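Local structure of alpha-L-arabinosidase (Xanthomonas axonopodis pv. citri, 6D25) at residues 290-295 and 348-353; 266-271 and 326-331; 355-360 and 428-433. The protein probably hydrolyses terminal alpha-L-arabinofuranosyl linkages in arabinoxylans as a GH51 arabinofuranosidase, coping with di-substituted internal xylose units. One frame throughout, in Å; residues are numbered along the deposited sequence.

Contact 1: 290-295 and 348-353; sequences QTLSRT and DALVAS
Val351 reaches across from helix 346-361 to helix 285-312 and lies against Thr291, Leu292 and Thr295. Its CB is 4.2 Å from Thr295 OG1. Val351 CG1, anti to the backbone N (chi1 163°), runs up against the same hydroxyl, 3.4 Å from Thr295 OG1. Val351 CG2 stays near that hydroxyl too but mainly reaches back to the preceding helical turn, where it meets Thr291 CG2 at 4.0 Å and Leu292 CD2 at 4.2 Å, so that one branched side chain touches two successive turns of its neighbour. Leu292 carries the packing onward: its CD2 rests 4.0 Å from Leu350 CB, while CD1 approaches the tip of that leucine. The contact is van der Waals packing, largely between methyl groups; the threonine hydroxyls have their polar partners elsewhere. Thr291 OG1 is bonded to Ala287 O within its own helix, and Thr295 OG1 to Thr269 OG1 and Asn355 ND2. The local axes are 10.0 Å apart and inclined by only 20°, as expected of adjacent outer helices in a (beta/alpha)8 barrel. These helices follow barrel strands 262-269 and 319-325, respectively; Leu350 extends the packing to Ile514 of strand 513-519 in the mixed sheet.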
loop_
_atom_site.group_PDB
_atom_site.type_symbol
_atom_site.label_atom_id
_atom_site.label_comp_id
_atom_site.label_asym_id
_atom_site.label_seq_id
_atom_site.Cartn_x
_atom_site.Cartn_y
_atom_site.Cartn_z
ATOM N N GLN A 290 -29.608 -19.063 25.736
ATOM C CA GLN A 290 -28.291 -19.056 25.111
ATOM C C GLN A 290 -28.062 -17.714 24.373
ATOM O O GLN A 290 -26.976 -17.166 24.433
ATOM C CB GLN A 290 -28.091 -20.231 24.144
ATOM C CG GLN A 290 -26.599 -20.411 23.793
ATOM C CD GLN A 290 -26.175 -20.785 22.384
ATOM O OE1 GLN A 290 -25.081 -20.361 21.934
ATOM N NE2 GLN A 290 -26.987 -21.619 21.709
ATOM N N THR A 291 -29.074 -17.229 23.671
ATOM C CA THR A 291 -28.960 -15.972 22.950
ATOM C C THR A 291 -28.703 -14.807 23.920
ATOM O O THR A 291 -27.838 -13.963 23.682
ATOM C CB THR A 291 -30.221 -15.706 22.114
ATOM O OG1 THR A 291 -30.439 -16.810 21.249
ATOM C CG2 THR A 291 -30.118 -14.445 21.309
ATOM N N LEU A 292 -29.458 -14.755 25.017
ATOM C CA LEU A 292 -29.305 -13.678 25.956
ATOM C C LEU A 292 -27.946 -13.768 26.674
ATOM O O LEU A 292 -27.304 -12.755 26.935
ATOM C CB LEU A 292 -30.485 -13.689 26.942
ATOM C CG LEU A 292 -31.871 -13.538 26.315
ATOM C CD1 LEU A 292 -32.944 -13.423 27.393
ATOM C CD2 LEU A 292 -31.920 -12.328 25.370
ATOM N N SER A 293 -27.520 -14.984 27.011
ATOM C CA SER A 293 -26.210 -15.204 27.614
ATOM C C SER A 293 -25.112 -14.671 26.685
ATOM O O SER A 293 -24.194 -13.921 27.108
ATOM C CB SER A 293 -26.005 -16.651 27.914
ATOM O OG SER A 293 -24.757 -16.862 28.552
ATOM N N ARG A 294 -25.190 -15.033 25.421
ATOM C CA ARG A 294 -24.209 -14.565 24.461
ATOM C C ARG A 294 -24.248 -13.042 24.316
ATOM O O ARG A 294 -23.181 -12.433 24.175
ATOM C CB ARG A 294 -24.394 -15.249 23.105
ATOM C CG ARG A 294 -23.742 -16.624 23.083
ATOM C CD ARG A 294 -24.000 -17.369 21.802
ATOM N NE ARG A 294 -23.275 -18.639 21.713
ATOM C CZ ARG A 294 -22.101 -18.783 21.095
ATOM N NH1 ARG A 294 -21.521 -19.967 21.104
ATOM N NH2 ARG A 294 -21.534 -17.755 20.466
ATOM N N THR A 295 -25.423 -12.427 24.343
ATOM C CA THR A 295 -25.460 -10.978 24.094
ATOM C C THR A 295 -24.807 -10.238 25.278
ATOM O O THR A 295 -24.177 -9.205 25.103
ATOM C CB THR A 295 -26.866 -10.483 23.742
ATOM O OG1 THR A 295 -26.749 -9.392 22.815
ATOM C CG2 THR A 295 -27.629 -9.993 24.947
ATOM N N ASP A 348 -35.127 -10.700 20.096
ATOM C CA ASP A 348 -34.308 -9.607 19.519
ATOM C C ASP A 348 -34.566 -8.299 20.264
ATOM O O ASP A 348 -33.626 -7.516 20.476
ATOM C CB ASP A 348 -34.526 -9.517 18.022
ATOM C CG ASP A 348 -34.109 -10.819 17.357
ATOM O OD1 ASP A 348 -32.883 -11.118 17.417
ATOM O OD2 ASP A 348 -34.991 -11.591 16.884
ATOM N N ALA A 349 -35.818 -8.054 20.664
ATOM C CA ALA A 349 -36.107 -6.867 21.491
ATOM C C ALA A 349 -35.273 -6.916 22.772
ATOM O O ALA A 349 -34.660 -5.905 23.140
ATOM C CB ALA A 349 -37.560 -6.798 21.805
ATOM N N LEU A 350 -35.277 -8.070 23.466
ATOM C CA LEU A 350 -34.487 -8.148 24.706
ATOM C C LEU A 350 -32.991 -7.961 24.427
ATOM O O LEU A 350 -32.281 -7.364 25.258
ATOM C CB LEU A 350 -34.775 -9.465 25.443
ATOM C CG LEU A 350 -35.932 -9.370 26.440
ATOM C CD1 LEU A 350 -37.288 -9.389 25.747
ATOM C CD2 LEU A 350 -35.882 -10.453 27.466
ATOM N N VAL A 351 -32.494 -8.510 23.308
ATOM C CA VAL A 351 -31.114 -8.288 22.948
ATOM C C VAL A 351 -30.838 -6.781 22.894
ATOM O O VAL A 351 -29.845 -6.301 23.461
ATOM C CB VAL A 351 -30.720 -8.989 21.632
ATOM C CG1 VAL A 351 -29.440 -8.440 21.049
ATOM C CG2 VAL A 351 -30.608 -10.492 21.842
ATOM N N ALA A 352 -31.709 -6.028 22.232
ATOM C CA ALA A 352 -31.493 -4.577 22.131
ATOM C C ALA A 352 -31.543 -3.909 23.507
ATOM O O ALA A 352 -30.680 -3.076 23.805
ATOM C CB ALA A 352 -32.495 -3.979 21.172
ATOM N N SER A 353 -32.526 -4.240 24.365
ATOM C CA SER A 353 -32.631 -3.550 25.658
ATOM C C SER A 353 -31.402 -3.858 26.517
ATOM O O SER A 353 -30.865 -2.937 27.170
ATOM C CB SER A 353 -33.918 -3.842 26.416
ATOM O OG SER A 353 -33.973 -5.206 26.770
#

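Contact 2: 266-271 and 326-331; sequences HYYTIP and GTWYAP
Tyr267 and Gly326 face each other through a water at the ends of two adjacent parallel strands of the (beta/alpha)8 barrel. Water 1 donates to Tyr267 O and accepts from Gly326 N, bridging two backbone atoms that are not bonded directly, and it also meets Thr269 OG1. Next comes Tyr268, whose ring takes the edge of the Trp328 indole over its centre, with Trp328 CE3 lying 3.7 Å above the plane of the Tyr268 ring. This edge-to-face pair has its planes at 72°. The hydroxyl of Tyr268 is bonded to Glu324 and to a glycerol, probably from the crystallisation liquor, which may mark a pocket at the C-terminal rim of the barrel, where enzymes of this fold bind substrate. Thr269 then pairs with Thr327 in parallel register: Thr269 N gives a nearly straight bond of 2.8 Å to Gly326 O, and Thr269 O accepts one of 3.0 Å from Trp328 N. Beyond the strand, Ile270 lies beside Trp328 with the same heading, Ile270 CG1 against Trp328 CB. Finally Pro271 presses its CG on the edge of the Tyr329 ring, 3.9 Å from Tyr329 CE1, while Tyr329 OH is bonded to Asp348 OD1.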
loop_
_atom_site.group_PDB
_atom_site.type_symbol
_atom_site.label_atom_id
_atom_site.label_comp_id
_atom_site.label_asym_id
_atom_site.label_seq_id
_atom_site.Cartn_x
_atom_site.Cartn_y
_atom_site.Cartn_z
ATOM N N HIS A 266 -16.477 -4.656 17.202
ATOM C CA HIS A 266 -17.572 -5.409 16.586
ATOM C C HIS A 266 -17.841 -6.637 17.457
ATOM O O HIS A 266 -16.879 -7.344 17.789
ATOM C CB HIS A 266 -17.221 -5.888 15.171
ATOM C CG HIS A 266 -16.996 -4.778 14.207
ATOM N ND1 HIS A 266 -16.491 -4.965 12.957
ATOM C CD2 HIS A 266 -17.303 -3.471 14.260
ATOM C CE1 HIS A 266 -16.456 -3.832 12.303
ATOM N NE2 HIS A 266 -16.936 -2.897 13.077
ATOM N N TYR A 267 -19.130 -6.875 17.794
ATOM C CA TYR A 267 -19.507 -8.122 18.448
ATOM C C TYR A 267 -20.951 -8.479 18.099
ATOM O O TYR A 267 -21.883 -7.773 18.495
ATOM C CB TYR A 267 -19.390 -8.025 19.971
ATOM C CG TYR A 267 -19.842 -9.282 20.681
ATOM C CD1 TYR A 267 -19.161 -10.476 20.499
ATOM C CD2 TYR A 267 -20.976 -9.296 21.482
ATOM C CE1 TYR A 267 -19.583 -11.656 21.079
ATOM C CE2 TYR A 267 -21.414 -10.470 22.068
ATOM C CZ TYR A 267 -20.721 -11.656 21.880
ATOM O OH TYR A 267 -21.180 -12.822 22.456
ATOM N N TYR A 268 -21.115 -9.587 17.391
ATOM C CA TYR A 268 -22.409 -10.145 17.057
ATOM C C TYR A 268 -22.805 -11.201 18.076
ATOM O O TYR A 268 -21.981 -11.962 18.594
ATOM C CB TYR A 268 -22.386 -10.794 15.675
ATOM C CG TYR A 268 -22.311 -9.804 14.552
ATOM C CD1 TYR A 268 -23.444 -9.138 14.124
ATOM C CD2 TYR A 268 -21.107 -9.489 13.950
ATOM C CE1 TYR A 268 -23.383 -8.202 13.104
ATOM C CE2 TYR A 268 -21.038 -8.530 12.946
ATOM C CZ TYR A 268 -22.181 -7.893 12.506
ATOM O OH TYR A 268 -22.125 -6.940 11.509
ATOM N N THR A 269 -24.118 -11.250 18.296
ATOM C CA THR A 269 -24.722 -12.244 19.135
ATOM C C THR A 269 -25.150 -13.408 18.232
ATOM O O THR A 269 -26.112 -13.268 17.454
ATOM C CB THR A 269 -25.896 -11.628 19.909
ATOM O OG1 THR A 269 -25.407 -10.571 20.750
ATOM C CG2 THR A 269 -26.645 -12.639 20.737
ATOM N N ILE A 270 -24.425 -14.524 18.318
ATOM C CA ILE A 270 -24.627 -15.600 17.363
ATOM C C ILE A 270 -24.885 -16.885 18.151
ATOM O O ILE A 270 -23.953 -17.640 18.445
ATOM C CB ILE A 270 -23.429 -15.753 16.399
ATOM C CG1 ILE A 270 -23.005 -14.417 15.802
ATOM C CG2 ILE A 270 -23.733 -16.791 15.335
ATOM C CD1 ILE A 270 -21.889 -14.522 14.775
ATOM N N PRO A 271 -26.143 -17.158 18.465
ATOM C CA PRO A 271 -26.423 -18.416 19.136
ATOM C C PRO A 271 -25.964 -19.614 18.289
ATOM O O PRO A 271 -26.156 -19.628 17.063
ATOM C CB PRO A 271 -27.948 -18.474 19.342
ATOM C CG PRO A 271 -28.512 -17.352 18.538
ATOM C CD PRO A 271 -27.377 -16.419 18.186
ATOM N N GLY A 326 -25.540 -6.849 17.414
ATOM C CA GLY A 326 -26.855 -7.435 17.155
ATOM C C GLY A 326 -26.797 -8.912 16.850
ATOM O O GLY A 326 -25.743 -9.522 16.860
ATOM N N THR A 327 -27.972 -9.492 16.603
ATOM C CA THR A 327 -28.097 -10.909 16.400
ATOM C C THR A 327 -27.808 -11.273 14.945
ATOM O O THR A 327 -28.124 -10.552 14.032
ATOM C CB THR A 327 -29.489 -11.402 16.813
ATOM O OG1 THR A 327 -30.500 -10.652 16.126
ATOM C CG2 THR A 327 -29.682 -11.283 18.301
ATOM N N TRP A 328 -27.256 -12.468 14.783
ATOM C CA TRP A 328 -27.036 -13.068 13.470
ATOM C C TRP A 328 -27.521 -14.519 13.516
ATOM O O TRP A 328 -26.951 -15.334 14.232
ATOM C CB TRP A 328 -25.554 -12.967 13.093
ATOM C CG TRP A 328 -25.249 -13.162 11.639
ATOM C CD1 TRP A 328 -25.906 -13.955 10.738
ATOM C CD2 TRP A 328 -24.144 -12.577 10.925
ATOM N NE1 TRP A 328 -25.309 -13.879 9.514
ATOM C CE2 TRP A 328 -24.215 -13.047 9.592
ATOM C CE3 TRP A 328 -23.111 -11.714 11.279
ATOM C CZ2 TRP A 328 -23.287 -12.685 8.619
ATOM C CZ3 TRP A 328 -22.207 -11.323 10.307
ATOM C CH2 TRP A 328 -22.303 -11.802 8.994
ATOM N N TYR A 329 -28.576 -14.790 12.739
ATOM C CA TYR A 329 -29.244 -16.086 12.675
ATOM C C TYR A 329 -29.007 -16.764 11.312
ATOM O O TYR A 329 -28.440 -16.179 10.427
ATOM C CB TYR A 329 -30.754 -15.890 12.884
ATOM C CG TYR A 329 -31.142 -15.251 14.200
ATOM C CD1 TYR A 329 -30.781 -15.840 15.411
ATOM C CD2 TYR A 329 -31.911 -14.103 14.244
ATOM C CE1 TYR A 329 -31.145 -15.271 16.626
ATOM C CE2 TYR A 329 -32.309 -13.539 15.449
ATOM C CZ TYR A 329 -31.915 -14.119 16.648
ATOM O OH TYR A 329 -32.305 -13.583 17.854
ATOM N N ALA A 330 -29.507 -17.986 11.159
ATOM C CA ALA A 330 -29.643 -18.596 9.841
ATOM C C ALA A 330 -30.507 -17.679 8.968
ATOM O O ALA A 330 -31.457 -17.049 9.454
ATOM C CB ALA A 330 -30.268 -19.979 9.922
ATOM N N PRO A 331 -30.232 -17.660 7.681
ATOM C CA PRO A 331 -31.133 -16.962 6.751
ATOM C C PRO A 331 -32.513 -17.639 6.717
ATOM O O PRO A 331 -32.606 -18.854 6.906
ATOM C CB PRO A 331 -30.426 -17.087 5.399
ATOM C CG PRO A 331 -29.661 -18.397 5.515
ATOM C CD PRO A 331 -29.224 -18.480 6.962
HETATM O O HOH W 1 -24.193 -8.249 19.810
HETATM O O HOH W 2 -27.094 -18.147 14.824
#

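Contact 3: 355-360 and 428-433; sequences NFDIFS and AVHGSA
The His430 ring and the Asp357 carboxylate lie almost in one plane, only 10° apart, and are joined through the less common lone pair of the carboxylate. Asp357 OD2 uses its anti lone pair, away from OD1, to accept from His430 ND1 at 2.9 Å, with the bond nearly straight. The two side chains run alongside one another in opposing senses, which brings the shaft of the aspartate to the imidazole as well: Asp357 CB sits in the ring plane at its edge, 3.4 Å from His430 CE1. A chi1 of -162° carries the His430 ring opposite the backbone N and out from strand 424-435 toward helix 346-361.

The other oxygen is engaged from a different direction. Ser432 OG donates to Asp357 OD1 at 2.7 Å from above the carboxylate plane, 47° out of it, and Tyr401 OH is bonded to the same oxygen; Tyr404 OH in turn meets Ser432 OG. A turn further along the helix, Ser360 OG donates to Asp357 O, and water 3 links it to Ala433 O, donating to both. Thus a barrel helix is fastened to the mixed sheet largely by polar groups. Between them His430, Ser432 and Tyr401 hold both oxygens of the buried carboxylate. These bonds would probably keep Asp357 ionised, and the carboxylate facing ND1 would in turn be expected to favour the protonated imidazole.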
loop_
_atom_site.group_PDB
_atom_site.type_symbol
_atom_site.label_atom_id
_atom_site.label_comp_id
_atom_site.label_asym_id
_atom_site.label_seq_id
_atom_site.Cartn_x
_atom_site.Cartn_y
_atom_site.Cartn_z
ATOM N N ASN A 355 -28.324 -4.527 25.528
ATOM C CA ASN A 355 -27.195 -3.811 24.981
ATOM C C ASN A 355 -27.263 -2.318 25.318
ATOM O O ASN A 355 -26.245 -1.734 25.737
ATOM C CB ASN A 355 -27.019 -4.064 23.493
ATOM C CG ASN A 355 -26.284 -5.355 23.241
ATOM O OD1 ASN A 355 -25.046 -5.371 23.202
ATOM N ND2 ASN A 355 -27.031 -6.458 23.058
ATOM N N PHE A 356 -28.432 -1.705 25.176
ATOM C CA PHE A 356 -28.583 -0.292 25.592
ATOM C C PHE A 356 -28.263 -0.096 27.085
ATOM O O PHE A 356 -27.581 0.866 27.441
ATOM C CB PHE A 356 -29.981 0.218 25.294
ATOM C CG PHE A 356 -30.340 0.249 23.829
ATOM C CD1 PHE A 356 -29.382 0.499 22.852
ATOM C CD2 PHE A 356 -31.660 0.143 23.437
ATOM C CE1 PHE A 356 -29.737 0.633 21.515
ATOM C CE2 PHE A 356 -32.003 0.278 22.097
ATOM C CZ PHE A 356 -31.040 0.486 21.147
ATOM N N ASP A 357 -28.713 -1.025 27.919
ATOM C CA ASP A 357 -28.387 -0.964 29.348
ATOM C C ASP A 357 -26.864 -0.951 29.507
ATOM O O ASP A 357 -26.299 -0.099 30.209
ATOM C CB ASP A 357 -29.001 -2.131 30.120
ATOM C CG ASP A 357 -30.526 -2.157 30.236
ATOM O OD1 ASP A 357 -31.194 -1.105 29.926
ATOM O OD2 ASP A 357 -31.069 -3.269 30.642
ATOM N N ILE A 358 -26.199 -1.890 28.816
ATOM C CA ILE A 358 -24.755 -2.053 28.971
ATOM C C ILE A 358 -24.010 -0.810 28.460
ATOM O O ILE A 358 -23.103 -0.278 29.112
ATOM C CB ILE A 358 -24.305 -3.346 28.291
ATOM C CG1 ILE A 358 -24.752 -4.583 29.074
ATOM C CG2 ILE A 358 -22.786 -3.355 28.038
ATOM C CD1 ILE A 358 -24.677 -5.859 28.240
ATOM N N PHE A 359 -24.375 -0.331 27.276
ATOM C CA PHE A 359 -23.692 0.846 26.725
ATOM C C PHE A 359 -23.825 2.025 27.687
ATOM O O PHE A 359 -22.827 2.778 27.912
ATOM C CB PHE A 359 -24.274 1.270 25.381
ATOM C CG PHE A 359 -24.228 0.268 24.262
ATOM C CD1 PHE A 359 -23.259 -0.700 24.200
ATOM C CD2 PHE A 359 -25.119 0.366 23.200
ATOM C CE1 PHE A 359 -23.222 -1.626 23.158
ATOM C CE2 PHE A 359 -25.070 -0.524 22.148
ATOM C CZ PHE A 359 -24.140 -1.529 22.138
ATOM N N SER A 360 -25.029 2.203 28.247
ATOM C CA SER A 360 -25.278 3.354 29.106
ATOM C C SER A 360 -24.465 3.259 30.409
ATOM O O SER A 360 -24.170 4.306 31.034
ATOM C CB SER A 360 -26.761 3.510 29.355
ATOM O OG SER A 360 -27.236 2.621 30.356
ATOM N N ALA A 428 -31.752 -12.688 36.258
ATOM C CA ALA A 428 -33.170 -12.754 36.028
ATOM C C ALA A 428 -33.689 -11.396 35.500
ATOM O O ALA A 428 -34.522 -11.360 34.603
ATOM C CB ALA A 428 -33.884 -13.153 37.283
ATOM N N VAL A 429 -33.204 -10.304 36.094
ATOM C CA VAL A 429 -33.623 -8.961 35.702
ATOM C C VAL A 429 -32.383 -8.098 35.516
ATOM O O VAL A 429 -31.389 -8.206 36.256
ATOM C CB VAL A 429 -34.574 -8.345 36.746
ATOM C CG1 VAL A 429 -34.922 -6.886 36.445
ATOM C CG2 VAL A 429 -35.862 -9.168 36.879
ATOM N N HIS A 430 -32.471 -7.262 34.495
ATOM C CA HIS A 430 -31.416 -6.347 34.120
ATOM C C HIS A 430 -32.058 -4.983 33.858
ATOM O O HIS A 430 -33.220 -4.921 33.468
ATOM C CB HIS A 430 -30.748 -6.876 32.837
ATOM C CG HIS A 430 -29.402 -6.322 32.543
ATOM N ND1 HIS A 430 -29.225 -5.115 31.868
ATOM C CD2 HIS A 430 -28.170 -6.831 32.759
ATOM C CE1 HIS A 430 -27.929 -4.914 31.697
ATOM N NE2 HIS A 430 -27.252 -5.933 32.242
ATOM N N GLY A 431 -31.318 -3.894 34.077
ATOM C CA GLY A 431 -31.949 -2.579 33.872
ATOM C C GLY A 431 -30.937 -1.455 33.815
ATOM O O GLY A 431 -29.738 -1.705 33.913
ATOM N N SER A 432 -31.433 -0.241 33.625
ATOM C CA SER A 432 -30.611 0.939 33.623
ATOM C C SER A 432 -31.539 2.132 33.871
ATOM O O SER A 432 -32.763 1.984 33.859
ATOM C CB SER A 432 -29.857 1.086 32.300
ATOM O OG SER A 432 -30.773 1.257 31.225
ATOM N N ALA A 433 -30.965 3.314 34.109
ATOM C CA ALA A 433 -31.775 4.497 34.350
ATOM C C ALA A 433 -31.034 5.742 33.839
ATOM O O ALA A 433 -29.786 5.753 33.795
ATOM C CB ALA A 433 -32.105 4.595 35.811
HETATM O O HOH W 3 -27.789 4.645 32.253
#

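Contacts 1 and 2 alternate along the chain, in the order 266-271, 290-295, 326-331 and 348-353, as is usual where neighbouring beta-alpha units pair strand with strand and helix with helix. Contact 3 follows in series, sharing helix 346-361 with contact 1 but packing it on strand 424-435 of the mixed sheet. The centres of contacts 1 and 2 are about 10 Å apart, those of contacts 1 and 3 about 11 Å. Contact 1 meets contact 2 through Asp348 OD1 with Tyr329 OH and Arg294 O with Tyr267 OH, and contact 3 through Thr295 OG1 with Asn355 ND2. Contacts 2 and 3 do not touch, so contact 1 links the barrel rim to the beta-rich domain.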